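Local atomic coordinates of spondin-1 (Homo sapiens, PDB entry 3COO), a protein that is a secreted extracellular matrix glycoprotein associated with cell adhesion, whose reelin-N domain binds heparin. Residues F39-E44 with Y56-S61; Q93-E98 with Q122-A127; S66-F71 with R116-I121; L137-V142 with G153-K158. All coordinates share one frame; numbering follows the deposited sequence.

The four contacts lie within the reelin-N domain, whose two main sheets pack face to face, consistent with the beta sandwich of the E-set clan. Contacts 1 and 2, centres about 11 Å apart, belong to one antiparallel sheet: strand 55-62 pairs with 39-43 in the first and, through strand 120-126, leads to the second. Contact 4 lies in the other sheet, its centre about 9 Å from that of contact 1, with Leu60 CD1 and Leu155 CD2 3.4 Å apart between them. Contact 3, its centre about 13 Å from that of contact 1, ties the loop 66-71 to the chain entering strand 120-126; its Phe68 and Phe71 both pack on Ile141 of contact 4.

Contact 1: F39-E44 with Y56-S61; sequences FSLRVE and YRVTLS
Five backbone hydrogen bonds hold Phe39-Glu44 against Tyr56-Ser61 as antiparallel neighbours, their short axes 4.7 Å apart. Ser40 with Ser61 and Arg42 with Thr59 are hydrogen-bonded pairs, each joined by two bonds, the shortest from Arg42 N to Thr59 O at 2.7 Å. At the far end Glu44 N donates to Arg57 O at 2.8 Å, but the return bond is replaced by a water, which accepts from Arg57 N and donates to Glu44 O, so the pairing ends in a bridge through solvent.

The charged contact stands at this same end. Glu44 and Arg57 run alongside each other, pointing the same way, and Arg57 NE donates to Glu44 OE2 at 2.7 Å in a salt bridge. The acceptor lies in the guanidinium plane, whereas the donor stands above the carboxylate plane; the two planes are turned 69° apart.

Apolar packing fills the face bearing Leu41, Val43, Val58 and Leu60. Leu41 CD1 reaches Val58 CG2 at 3.7 Å because chi1 (177°) turns CG away from the backbone N and beside the carbonyl carbon, while Val43 CG1 lies against Tyr56 CB, also at 3.7 Å. Leu137 and Ala139 of strand 135-140, in the facing sheet, cover this side. Strand 120-126 pairs with the other edge of strand 55-62, and Ser154 hydrogen-bonds to the backbone of strand 39-43 at its outer edge.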
# COMPACT_ATOMS: atom_id res chain seq x y z
N PHE A 39 5.80 10.43 0.61
CA PHE A 39 6.44 9.65 -0.44
C PHE A 39 7.15 10.53 -1.48
O PHE A 39 6.57 11.52 -1.95
CB PHE A 39 5.42 8.73 -1.13
CG PHE A 39 4.57 7.92 -0.15
CD1 PHE A 39 5.06 6.75 0.43
CD2 PHE A 39 3.29 8.35 0.18
CE1 PHE A 39 4.29 6.02 1.33
CE2 PHE A 39 2.51 7.62 1.08
CZ PHE A 39 3.03 6.45 1.66
N SER A 40 8.39 10.15 -1.83
CA SER A 40 9.25 10.91 -2.74
C SER A 40 9.87 10.01 -3.78
O SER A 40 10.33 8.91 -3.47
CB SER A 40 10.43 11.51 -1.99
OG SER A 40 10.03 12.60 -1.22
N LEU A 41 9.94 10.51 -5.00
CA LEU A 41 10.67 9.86 -6.07
C LEU A 41 11.93 10.70 -6.30
O LEU A 41 11.83 11.92 -6.45
CB LEU A 41 9.80 9.77 -7.33
CG LEU A 41 10.52 9.15 -8.53
CD1 LEU A 41 10.82 7.65 -8.17
CD2 LEU A 41 9.70 9.27 -9.80
N ARG A 42 13.10 10.06 -6.29
CA ARG A 42 14.37 10.79 -6.50
C ARG A 42 15.33 10.09 -7.46
O ARG A 42 15.41 8.85 -7.49
CB ARG A 42 15.09 11.01 -5.17
CG ARG A 42 14.32 11.95 -4.23
CD ARG A 42 15.17 12.48 -3.09
NE ARG A 42 16.45 13.05 -3.54
CZ ARG A 42 17.61 12.38 -3.55
NH1 ARG A 42 17.66 11.11 -3.17
NH2 ARG A 42 18.72 12.98 -3.97
N VAL A 43 16.08 10.89 -8.20
CA VAL A 43 17.19 10.39 -9.04
C VAL A 43 18.51 10.68 -8.33
O VAL A 43 18.81 11.83 -8.02
CB VAL A 43 17.13 11.00 -10.47
CG1 VAL A 43 18.22 10.42 -11.36
CG2 VAL A 43 15.77 10.74 -11.09
N GLU A 44 19.28 9.63 -8.06
CA GLU A 44 20.55 9.76 -7.36
C GLU A 44 21.46 10.84 -8.01
O GLU A 44 21.63 10.85 -9.24
CB GLU A 44 21.26 8.39 -7.24
CG GLU A 44 22.79 8.41 -6.99
CD GLU A 44 23.31 7.09 -6.39
OE1 GLU A 44 23.28 6.93 -5.14
OE2 GLU A 44 23.75 6.22 -7.18
N TYR A 56 20.92 5.83 -14.41
CA TYR A 56 20.57 6.62 -13.22
C TYR A 56 19.90 5.70 -12.21
O TYR A 56 19.12 4.84 -12.58
CB TYR A 56 19.57 7.75 -13.57
CG TYR A 56 20.23 8.80 -14.44
CD1 TYR A 56 21.02 9.83 -13.87
CD2 TYR A 56 20.17 8.69 -15.83
CE1 TYR A 56 21.68 10.75 -14.71
CE2 TYR A 56 20.80 9.59 -16.64
CZ TYR A 56 21.56 10.60 -16.08
OH TYR A 56 22.19 11.45 -16.91
N ARG A 57 20.19 5.92 -10.94
CA ARG A 57 19.59 5.15 -9.88
C ARG A 57 18.34 5.97 -9.46
O ARG A 57 18.42 7.17 -9.17
CB ARG A 57 20.62 4.99 -8.76
CG ARG A 57 20.30 3.97 -7.70
CD ARG A 57 21.36 4.07 -6.54
NE ARG A 57 22.74 3.70 -6.91
CZ ARG A 57 23.18 2.44 -6.92
NH1 ARG A 57 24.43 2.16 -7.25
NH2 ARG A 57 22.35 1.47 -6.58
N VAL A 58 17.18 5.32 -9.54
CA VAL A 58 15.92 6.00 -9.15
C VAL A 58 15.26 5.33 -7.95
O VAL A 58 15.09 4.09 -7.93
CB VAL A 58 14.99 6.40 -10.34
CG1 VAL A 58 15.65 6.30 -11.82
CG2 VAL A 58 13.50 6.06 -10.19
N THR A 59 15.04 6.12 -6.90
CA THR A 59 14.41 5.59 -5.68
C THR A 59 13.12 6.26 -5.27
O THR A 59 12.98 7.50 -5.33
CB THR A 59 15.38 5.32 -4.50
OG1 THR A 59 14.84 5.76 -3.22
CG2 THR A 59 16.71 5.80 -4.72
N LEU A 60 12.19 5.38 -4.90
CA LEU A 60 10.94 5.75 -4.26
C LEU A 60 11.08 5.45 -2.78
O LEU A 60 11.38 4.32 -2.40
CB LEU A 60 9.80 4.94 -4.89
CG LEU A 60 8.42 5.02 -4.23
CD1 LEU A 60 7.90 6.41 -4.50
CD2 LEU A 60 7.54 4.00 -4.92
N SER A 61 10.87 6.45 -1.93
CA SER A 61 10.97 6.24 -0.51
C SER A 61 9.81 6.87 0.26
O SER A 61 9.13 7.80 -0.24
CB SER A 61 12.33 6.72 0.03
OG SER A 61 12.58 8.03 -0.37
O HOH W 1 21.77 8.10 -10.51

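Contact 2: Q93-E98 with Q122-A127; sequences QIIDEE and QVFWIA
Gln93 and Phe124 form a single antiparallel hydrogen-bonded pair, where strand 91-93 ends against strand 120-126 at the margin of the four-stranded sheet. Gln93 N donates to Phe124 O at 2.8 Å, and Phe124 N returns a longer bond of 3.1 Å to Gln93 O. Beyond this pair the chain turns off, and a water takes over the polar linkage, accepting from Ile95 N at 2.9 Å and donating to Gln122 O at 2.7 Å.

The apolar part is a CH-pi contact. Ile95 crosses Phe124 at about a right angle and sets CD1 over the middle of the ring, 3.6 Å from its centroid and only 9° off the normal. Its CG1 reaches Phe124 CE2 at 3.4 Å. Ile95 CG1 is anti to the carbonyl carbon (chi1 -67°), and the straight run onward to CD1 carries the methyl across the ring, while Gln93 CB stands at the ring's edge. With an alanine at Phe124, Ile95 would probably lose the flat surface beneath its CD1 and be set free to turn. Direct backbone pairing thus stops after Gln93, and beyond it the attachment of the loop rests on the water and the Ile95-Phe124 packing, with no charged pair across the segments.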
# COMPACT_ATOMS: atom_id res chain seq x y z
N GLN A 93 15.69 -0.84 -15.44
CA GLN A 93 16.41 -2.07 -15.23
C GLN A 93 16.16 -2.51 -13.80
O GLN A 93 16.31 -1.71 -12.88
CB GLN A 93 17.89 -1.80 -15.34
CG GLN A 93 18.64 -2.88 -16.10
CD GLN A 93 18.52 -2.66 -17.61
OE1 GLN A 93 17.56 -2.07 -18.07
NE2 GLN A 93 19.46 -3.19 -18.38
N ILE A 94 15.86 -3.78 -13.60
CA ILE A 94 15.49 -4.26 -12.25
C ILE A 94 16.79 -4.42 -11.45
O ILE A 94 17.78 -4.82 -12.02
CB ILE A 94 14.75 -5.60 -12.32
CG1 ILE A 94 13.44 -5.41 -13.13
CG2 ILE A 94 14.51 -6.21 -10.88
CD1 ILE A 94 12.55 -4.28 -12.63
N ILE A 95 16.76 -4.02 -10.19
CA ILE A 95 17.89 -4.25 -9.25
C ILE A 95 17.54 -5.44 -8.33
O ILE A 95 18.31 -6.38 -8.24
CB ILE A 95 18.21 -2.98 -8.41
CG1 ILE A 95 18.75 -1.84 -9.30
CG2 ILE A 95 19.23 -3.31 -7.20
CD1 ILE A 95 19.02 -0.53 -8.56
N ASP A 96 16.41 -5.38 -7.65
CA ASP A 96 16.01 -6.45 -6.73
C ASP A 96 14.98 -7.26 -7.49
O ASP A 96 13.84 -6.87 -7.56
CB ASP A 96 15.40 -5.84 -5.44
CG ASP A 96 14.68 -6.91 -4.55
OD1 ASP A 96 14.89 -8.10 -4.79
OD2 ASP A 96 13.89 -6.55 -3.63
N GLU A 97 15.39 -8.38 -8.07
CA GLU A 97 14.48 -9.18 -8.89
C GLU A 97 13.54 -9.97 -8.01
O GLU A 97 12.51 -10.43 -8.49
CB GLU A 97 15.23 -10.12 -9.84
CG GLU A 97 16.36 -9.45 -10.63
CD GLU A 97 16.04 -9.27 -12.09
OE1 GLU A 97 14.82 -9.18 -12.44
OE2 GLU A 97 17.02 -9.19 -12.89
N GLU A 98 13.85 -10.05 -6.71
CA GLU A 98 13.07 -10.87 -5.80
C GLU A 98 11.72 -10.30 -5.63
O GLU A 98 10.72 -11.03 -5.70
CB GLU A 98 13.73 -11.01 -4.42
CG GLU A 98 14.59 -12.21 -4.38
CD GLU A 98 13.77 -13.50 -4.37
OE1 GLU A 98 12.74 -13.59 -3.66
OE2 GLU A 98 14.19 -14.44 -5.06
N GLN A 122 14.34 0.68 -5.28
CA GLN A 122 15.22 1.34 -6.24
C GLN A 122 15.30 0.57 -7.53
O GLN A 122 15.20 -0.66 -7.53
CB GLN A 122 16.65 1.42 -5.72
CG GLN A 122 16.92 2.11 -4.42
CD GLN A 122 18.42 2.13 -4.10
OE1 GLN A 122 18.85 1.54 -3.12
NE2 GLN A 122 19.22 2.76 -4.98
N VAL A 123 15.51 1.30 -8.63
CA VAL A 123 15.66 0.74 -9.96
C VAL A 123 16.71 1.57 -10.72
O VAL A 123 16.95 2.75 -10.38
CB VAL A 123 14.26 0.75 -10.69
CG1 VAL A 123 13.80 2.18 -10.98
CG2 VAL A 123 14.30 -0.08 -11.98
N PHE A 124 17.35 0.98 -11.73
CA PHE A 124 18.12 1.83 -12.67
C PHE A 124 17.22 2.25 -13.81
O PHE A 124 16.26 1.55 -14.17
CB PHE A 124 19.38 1.13 -13.23
CG PHE A 124 20.35 0.63 -12.18
CD1 PHE A 124 21.04 1.53 -11.36
CD2 PHE A 124 20.62 -0.73 -12.04
CE1 PHE A 124 21.96 1.10 -10.42
CE2 PHE A 124 21.59 -1.19 -11.10
CZ PHE A 124 22.25 -0.28 -10.26
N TRP A 125 17.54 3.41 -14.38
CA TRP A 125 16.82 3.89 -15.56
C TRP A 125 17.88 4.40 -16.51
O TRP A 125 18.74 5.24 -16.14
CB TRP A 125 15.82 4.98 -15.19
CG TRP A 125 15.15 5.65 -16.42
CD1 TRP A 125 14.11 5.14 -17.15
CD2 TRP A 125 15.46 6.92 -17.00
NE1 TRP A 125 13.74 6.02 -18.15
CE2 TRP A 125 14.57 7.12 -18.09
CE3 TRP A 125 16.43 7.91 -16.72
CZ2 TRP A 125 14.60 8.28 -18.88
CZ3 TRP A 125 16.46 9.08 -17.54
CH2 TRP A 125 15.52 9.26 -18.57
N ILE A 126 17.94 3.79 -17.69
CA ILE A 126 18.95 4.16 -18.68
C ILE A 126 18.39 5.24 -19.59
O ILE A 126 17.37 5.03 -20.23
CB ILE A 126 19.42 2.92 -19.49
CG1 ILE A 126 20.06 1.86 -18.56
CG2 ILE A 126 20.40 3.33 -20.65
CD1 ILE A 126 20.28 0.55 -19.23
N ALA A 127 19.05 6.41 -19.67
CA ALA A 127 18.48 7.55 -20.42
C ALA A 127 18.39 7.23 -21.91
O ALA A 127 19.26 6.51 -22.43
CB ALA A 127 19.30 8.86 -20.21
O HOH W 2 14.59 -3.08 -8.52

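Contact 3: S66-F71 with R116-I121; sequences SYFRGF and RRRTRI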
# COMPACT_ATOMS: atom_id res chain seq x y z
N SER A 66 6.16 6.25 7.82
CA SER A 66 5.34 5.78 6.68
C SER A 66 5.87 4.54 5.97
O SER A 66 7.03 4.18 6.10
CB SER A 66 5.25 6.88 5.62
OG SER A 66 3.97 7.46 5.60
N TYR A 67 5.01 3.90 5.18
CA TYR A 67 5.42 2.73 4.40
C TYR A 67 4.48 2.64 3.23
O TYR A 67 3.39 3.24 3.24
CB TYR A 67 5.39 1.41 5.27
CG TYR A 67 3.98 0.90 5.60
CD1 TYR A 67 3.29 0.05 4.74
CD2 TYR A 67 3.34 1.30 6.77
CE1 TYR A 67 1.97 -0.39 5.02
CE2 TYR A 67 2.02 0.86 7.09
CZ TYR A 67 1.34 0.03 6.21
OH TYR A 67 0.05 -0.37 6.52
N PHE A 68 4.89 1.91 2.20
CA PHE A 68 3.98 1.56 1.11
C PHE A 68 4.09 0.06 0.88
O PHE A 68 5.06 -0.57 1.30
CB PHE A 68 4.29 2.34 -0.19
CG PHE A 68 5.72 2.22 -0.67
CD1 PHE A 68 6.71 3.03 -0.13
CD2 PHE A 68 6.07 1.33 -1.69
CE1 PHE A 68 8.04 2.95 -0.58
CE2 PHE A 68 7.38 1.24 -2.15
CZ PHE A 68 8.38 2.07 -1.60
N ARG A 69 3.09 -0.53 0.25
CA ARG A 69 3.21 -1.92 -0.19
C ARG A 69 3.49 -1.92 -1.70
O ARG A 69 4.65 -1.91 -2.11
CB ARG A 69 1.95 -2.71 0.22
CG ARG A 69 1.72 -2.74 1.73
CD ARG A 69 0.47 -3.55 2.00
NE ARG A 69 0.15 -3.69 3.42
CZ ARG A 69 0.51 -4.73 4.17
NH1 ARG A 69 1.25 -5.67 3.62
NH2 ARG A 69 0.14 -4.82 5.46
N GLY A 70 2.48 -1.82 -2.55
CA GLY A 70 2.76 -1.84 -3.99
C GLY A 70 3.11 -0.43 -4.51
O GLY A 70 2.91 0.59 -3.83
N PHE A 71 3.62 -0.38 -5.72
CA PHE A 71 3.87 0.91 -6.34
C PHE A 71 3.97 0.62 -7.83
O PHE A 71 4.20 -0.53 -8.22
CB PHE A 71 5.25 1.46 -5.88
CG PHE A 71 6.40 0.60 -6.30
CD1 PHE A 71 6.76 -0.51 -5.52
CD2 PHE A 71 7.08 0.86 -7.50
CE1 PHE A 71 7.81 -1.34 -5.92
CE2 PHE A 71 8.11 0.04 -7.92
CZ PHE A 71 8.46 -1.06 -7.15
N ARG A 116 4.65 -6.80 0.24
CA ARG A 116 5.41 -6.56 1.46
C ARG A 116 5.44 -5.08 1.85
O ARG A 116 5.59 -4.24 1.00
CB ARG A 116 6.85 -7.04 1.24
CG ARG A 116 7.68 -7.03 2.51
CD ARG A 116 9.13 -7.35 2.13
NE ARG A 116 9.29 -8.74 1.73
CZ ARG A 116 9.45 -9.79 2.53
NH1 ARG A 116 9.62 -10.98 1.97
NH2 ARG A 116 9.40 -9.70 3.88
N ARG A 117 5.30 -4.77 3.15
CA ARG A 117 5.51 -3.38 3.64
C ARG A 117 6.98 -2.96 3.40
O ARG A 117 7.89 -3.72 3.76
CB ARG A 117 5.13 -3.21 5.12
CG ARG A 117 3.71 -3.65 5.47
CD ARG A 117 3.36 -3.32 6.95
NE ARG A 117 4.39 -3.86 7.82
CZ ARG A 117 4.47 -5.14 8.17
NH1 ARG A 117 3.55 -6.01 7.76
NH2 ARG A 117 5.47 -5.56 8.92
N ARG A 118 7.16 -1.76 2.82
CA ARG A 118 8.46 -1.27 2.34
C ARG A 118 8.63 0.18 2.74
O ARG A 118 7.65 0.95 2.75
CB ARG A 118 8.46 -1.24 0.80
CG ARG A 118 8.67 -2.57 0.16
CD ARG A 118 8.19 -2.54 -1.28
NE ARG A 118 8.41 -3.86 -1.85
CZ ARG A 118 7.49 -4.80 -2.04
NH1 ARG A 118 6.20 -4.59 -1.79
NH2 ARG A 118 7.90 -5.97 -2.54
N THR A 119 9.88 0.62 2.90
CA THR A 119 10.09 2.04 3.05
C THR A 119 10.83 2.63 1.87
O THR A 119 10.90 3.85 1.73
CB THR A 119 10.82 2.35 4.32
OG1 THR A 119 12.11 1.74 4.24
CG2 THR A 119 10.06 1.79 5.54
N ARG A 120 11.40 1.78 1.01
CA ARG A 120 12.20 2.22 -0.11
C ARG A 120 12.29 1.11 -1.15
O ARG A 120 12.42 -0.06 -0.79
CB ARG A 120 13.64 2.57 0.34
CG ARG A 120 14.49 3.20 -0.77
CD ARG A 120 15.89 3.55 -0.31
NE ARG A 120 15.84 4.35 0.93
CZ ARG A 120 16.01 5.67 1.02
NH1 ARG A 120 16.26 6.43 -0.05
NH2 ARG A 120 15.94 6.25 2.20
N ILE A 121 12.28 1.50 -2.42
CA ILE A 121 12.61 0.63 -3.53
C ILE A 121 13.53 1.40 -4.50
O ILE A 121 13.49 2.63 -4.53
CB ILE A 121 11.37 0.07 -4.28
CG1 ILE A 121 10.48 1.16 -4.90
CG2 ILE A 121 10.55 -0.91 -3.36
CD1 ILE A 121 10.88 1.54 -6.34
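Phe68 holds CG between its backbone N and carbonyl carbon (chi1 54°), which swings the ring beneath Arg118; Phe71 adopts the same position (chi1 63°) and turns a face to Ile121. Arg118 CB lies over the Phe68 face, 4.2 Å from the centroid and toward the rim, while Ile121 CG1 meets that ring's edge 4.0 Å from CZ. Ile121 CG1 also sits over Phe71, 3.8 Å from its centroid. Were Phe68 replaced by an alanine, a gap would be likely to open beside Ile121, and the aliphatic part of Arg118 to lose its support.

Backbone bonds between Phe68 and Arg118, from N to O in both directions, make a lone antiparallel bridge, by which the loop between strands 55-62 and 72-77 is tied to the chain leading into strand 120-126 at one end of the beta sandwich. Arg118 NH1 adds a bond of 3.1 Å to Arg69 O, reached from well above the carbonyl plane, and also donates to Thr114 O.

The aliphatic part of Arg117 touches two flat groups. Its CD lies over the Tyr67 face and its CG over the Arg69 guanidinium, 3.6 Å from CZ. Arg69 and Arg117 run alongside each other, and both form salt bridges to one carboxylate, that of Glu112 of the second subunit.

Contact 4: L137-V142 with G153-K158; sequences LKASIV and GSLTKK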
# COMPACT_ATOMS: atom_id res chain seq x y z
N LEU A 137 9.70 11.13 -15.10
CA LEU A 137 9.72 9.89 -14.31
C LEU A 137 8.60 10.08 -13.30
O LEU A 137 8.52 11.15 -12.67
CB LEU A 137 11.09 9.72 -13.60
CG LEU A 137 12.32 9.20 -14.37
CD1 LEU A 137 12.67 10.13 -15.46
CD2 LEU A 137 13.58 9.10 -13.46
N LYS A 138 7.74 9.06 -13.15
CA LYS A 138 6.53 9.18 -12.34
C LYS A 138 6.30 7.91 -11.52
O LYS A 138 6.43 6.80 -12.03
CB LYS A 138 5.31 9.44 -13.26
CG LYS A 138 5.45 10.78 -14.07
CD LYS A 138 4.12 11.35 -14.62
CE LYS A 138 3.28 10.35 -15.40
NZ LYS A 138 2.19 11.04 -16.23
N ALA A 139 5.92 8.07 -10.27
CA ALA A 139 5.53 6.93 -9.45
C ALA A 139 4.08 7.09 -8.98
O ALA A 139 3.58 8.23 -8.87
CB ALA A 139 6.50 6.77 -8.23
N SER A 140 3.39 5.98 -8.77
CA SER A 140 2.09 6.03 -8.12
C SER A 140 2.05 5.01 -6.98
O SER A 140 2.60 3.91 -7.12
CB SER A 140 0.97 5.75 -9.12
OG SER A 140 -0.22 5.47 -8.43
N ILE A 141 1.44 5.40 -5.87
CA ILE A 141 1.39 4.63 -4.62
C ILE A 141 -0.08 4.18 -4.39
O ILE A 141 -0.40 3.45 -3.46
CB ILE A 141 1.97 5.57 -3.50
CG1 ILE A 141 3.35 5.14 -3.04
CG2 ILE A 141 1.03 5.92 -2.42
CD1 ILE A 141 4.17 4.72 -4.12
N VAL A 142 -0.95 4.62 -5.28
CA VAL A 142 -2.38 4.24 -5.25
C VAL A 142 -2.61 2.98 -6.10
O VAL A 142 -2.35 2.91 -7.29
CB VAL A 142 -3.28 5.41 -5.65
CG1 VAL A 142 -3.04 6.61 -4.73
CG2 VAL A 142 -3.10 5.79 -7.11
N GLY A 153 4.54 17.12 -8.46
CA GLY A 153 4.60 16.83 -7.03
C GLY A 153 5.77 15.93 -6.70
O GLY A 153 6.62 15.68 -7.55
N SER A 154 5.77 15.43 -5.47
CA SER A 154 6.90 14.66 -4.90
C SER A 154 7.16 13.31 -5.58
O SER A 154 8.24 12.74 -5.41
CB SER A 154 6.65 14.42 -3.42
OG SER A 154 5.44 13.72 -3.28
N LEU A 155 6.18 12.80 -6.33
CA LEU A 155 6.32 11.52 -7.01
C LEU A 155 6.66 11.63 -8.49
O LEU A 155 6.51 10.66 -9.22
CB LEU A 155 5.07 10.67 -6.82
CG LEU A 155 4.88 10.10 -5.39
CD1 LEU A 155 3.56 9.37 -5.27
CD2 LEU A 155 6.05 9.19 -5.02
N THR A 156 7.11 12.79 -8.94
CA THR A 156 7.48 12.98 -10.34
C THR A 156 8.78 13.72 -10.37
O THR A 156 9.00 14.58 -9.53
CB THR A 156 6.44 13.87 -11.07
OG1 THR A 156 6.64 15.23 -10.66
CG2 THR A 156 5.04 13.46 -10.71
N LYS A 157 9.64 13.43 -11.36
CA LYS A 157 10.83 14.24 -11.62
C LYS A 157 10.99 14.37 -13.13
O LYS A 157 10.97 13.38 -13.84
CB LYS A 157 12.09 13.60 -11.04
CG LYS A 157 12.04 13.28 -9.56
CD LYS A 157 12.02 14.55 -8.68
CE LYS A 157 11.20 14.30 -7.42
NZ LYS A 157 11.85 14.89 -6.23
N LYS A 158 11.15 15.60 -13.59
CA LYS A 158 11.38 15.92 -14.99
C LYS A 158 12.89 15.99 -15.32
O LYS A 158 13.67 16.63 -14.58
CB LYS A 158 10.72 17.28 -15.32
CG LYS A 158 10.96 17.81 -16.75
CD LYS A 158 10.07 19.03 -17.02
CE LYS A 158 10.42 19.69 -18.33
NZ LYS A 158 9.57 20.89 -18.65
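No ring or other flat side chain takes part between Leu137-Val142 and Gly153-Lys158; the flat groups in contact are the peptides of Leu137 and Lys157, joined by two hydrogen bonds. Lys157 N donates to Leu137 O and Leu137 N to Lys157 O, each at 2.9 Å. Together they make an antiparallel hydrogen-bonded pair between neighbouring strands of the six-stranded sheet of the beta sandwich. A third bond, Ala139 N to Leu155 O at 2.9 Å, extends the pairing to the point where segment 153-158 bends away. The disulfide Cys134-Cys160 links the same two parts of the chain beyond Leu137.

Lys138 and Thr156 form the non-hydrogen-bonded pair between these bonds, and there Thr156 CA comes within 3.1 Å of Leu137 O in a CA-H...O contact. Leu155 carries the apolar side of the contact. With its CG anti to the carbonyl carbon (chi1 -72°), it lies across Ala139: CB is 3.5 Å from Ala139 O and CD2 is 4.0 Å from Ala139 CB. Its other branch, CD1, comes loosely up to Ile141 CB. Leu137, Ala139, Ile141 and Leu155 all pack against strand 55-62 of the facing sheet, so this side belongs to the core between the sheets.

A type I turn from Gly153 to Thr156 leads into the strand. The backbone angles of Gly153 suit glycine, since a side chain there would collide with the carbonyl O of the residue before, and its own O is gripped twice from one face, by Thr156 N at 3.2 Å and by Thr156 OG1 at 3.1 Å.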